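Local coordinates for protein putative 5-dehydro-2-deoxygluconokinase (Bacillus halodurans C-125, PDB 2QCV) that probably phosphorylates 5-dehydro-2-deoxy-D-gluconate with ATP in myo-inositol breakdown, as a PfkB-family carbohydrate kinase, at residues Glu175-Arg179 and Glu209-Leu213. Residues are numbered along the deposited sequence.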
# COMPACT_ATOMS: atom_id res chain seq x y z
N GLU A 175 11.94 27.74 0.75
CA GLU A 175 10.62 28.32 0.79
C GLU A 175 9.70 27.38 1.54
O GLU A 175 9.46 26.25 1.11
CB GLU A 175 10.14 28.58 -0.64
CG GLU A 175 9.35 29.86 -0.80
CD GLU A 175 8.02 29.80 -0.14
OE1 GLU A 175 7.51 28.70 0.09
OE2 GLU A 175 7.46 30.87 0.12
N LEU A 176 9.13 27.85 2.65
CA LEU A 176 8.51 26.94 3.59
C LEU A 176 7.20 26.33 3.07
O LEU A 176 6.96 25.18 3.39
CB LEU A 176 8.31 27.57 4.98
CG LEU A 176 9.57 27.99 5.76
CD1 LEU A 176 9.22 28.37 7.23
CD2 LEU A 176 10.60 26.85 5.75
N ASP A 177 6.42 27.03 2.25
CA ASP A 177 5.36 26.39 1.41
C ASP A 177 4.61 25.31 2.16
O ASP A 177 4.78 24.17 1.82
CB ASP A 177 6.04 25.67 0.17
CG ASP A 177 5.02 24.88 -0.72
OD1 ASP A 177 3.90 25.40 -0.97
OD2 ASP A 177 5.38 23.73 -1.12
N TYR A 178 3.82 25.65 3.19
CA TYR A 178 3.21 24.61 4.04
C TYR A 178 1.84 24.15 3.52
O TYR A 178 0.92 24.94 3.39
CB TYR A 178 3.07 25.09 5.49
CG TYR A 178 2.50 24.08 6.47
CD1 TYR A 178 2.98 22.79 6.53
CD2 TYR A 178 1.47 24.43 7.35
CE1 TYR A 178 2.44 21.83 7.42
CE2 TYR A 178 0.96 23.51 8.27
CZ TYR A 178 1.45 22.21 8.30
OH TYR A 178 0.96 21.29 9.19
N ARG A 179 1.72 22.84 3.29
CA ARG A 179 0.51 22.19 2.82
C ARG A 179 0.23 21.05 3.79
O ARG A 179 0.76 19.96 3.63
CB ARG A 179 0.73 21.65 1.41
CG ARG A 179 1.18 22.70 0.38
CD ARG A 179 0.10 23.71 0.08
NE ARG A 179 -0.96 23.11 -0.73
N GLU A 209 4.18 29.30 9.13
CA GLU A 209 5.08 28.29 8.62
C GLU A 209 6.32 28.12 9.51
O GLU A 209 6.80 27.00 9.74
CB GLU A 209 5.43 28.61 7.18
CG GLU A 209 4.27 28.41 6.25
CD GLU A 209 4.45 28.94 4.82
OE1 GLU A 209 5.28 29.82 4.53
OE2 GLU A 209 3.75 28.44 3.94
N PHE A 210 6.85 29.21 10.04
CA PHE A 210 7.93 29.10 11.00
C PHE A 210 7.46 28.45 12.29
O PHE A 210 8.25 27.70 12.92
CB PHE A 210 8.62 30.44 11.28
CG PHE A 210 9.60 30.86 10.17
CD1 PHE A 210 10.90 30.38 10.17
CD2 PHE A 210 9.20 31.66 9.14
CE1 PHE A 210 11.79 30.76 9.16
CE2 PHE A 210 10.11 32.07 8.11
CZ PHE A 210 11.38 31.63 8.14
N ASP A 211 6.22 28.72 12.71
CA ASP A 211 5.66 28.02 13.87
C ASP A 211 5.70 26.51 13.63
O ASP A 211 6.12 25.77 14.50
CB ASP A 211 4.21 28.41 14.21
CG ASP A 211 4.04 29.87 14.50
OD1 ASP A 211 5.02 30.53 14.92
OD2 ASP A 211 2.90 30.36 14.35
N VAL A 212 5.29 26.07 12.44
CA VAL A 212 5.32 24.64 12.10
C VAL A 212 6.74 24.08 12.15
O VAL A 212 6.98 23.03 12.73
CB VAL A 212 4.61 24.40 10.76
CG1 VAL A 212 4.85 22.98 10.22
CG2 VAL A 212 3.10 24.68 10.98
N LEU A 213 7.67 24.78 11.52
CA LEU A 213 9.09 24.46 11.56
C LEU A 213 9.59 24.24 12.99
O LEU A 213 10.37 23.33 13.25
CB LEU A 213 9.87 25.59 10.89
CG LEU A 213 11.40 25.52 10.65
CD1 LEU A 213 11.92 26.33 9.45
CD2 LEU A 213 12.18 25.89 11.94
O HOH W 1 5.57 31.09 2.38
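Start with L176, the first residue past strand 171-175: its side chain is the bump, and the hollow is the flank of helix 207-213 between E209, F210 and L213. L176 CD1 sits squarely over the F210 ring, a CH-pi contact 3.7 Å from the centroid, while L176 CD2 reaches L213 CD1 at 4.0 Å. Two residues on, Y178 lays one ring face against V212, whose CG1 is 4.0 Å from that ring's centroid. E209 runs between these two apolar patches, its CG 3.6 Å from Y178 CB, and extends to the turning backbone, where E209 OE2 accepts a hydrogen bond from Y178 N (2.9 Å). Its other oxygen, OE1, takes T206 N and water 1, which also donates to E175 OE2. So the loop leaving one parallel strand of the central sheet is packed against the helix following the neighbouring strand, 202-206. Chemically, one carboxylate ties the loop's backbone to the helix's first turn, and a shared water lets two acidic side chains approach without direct contact.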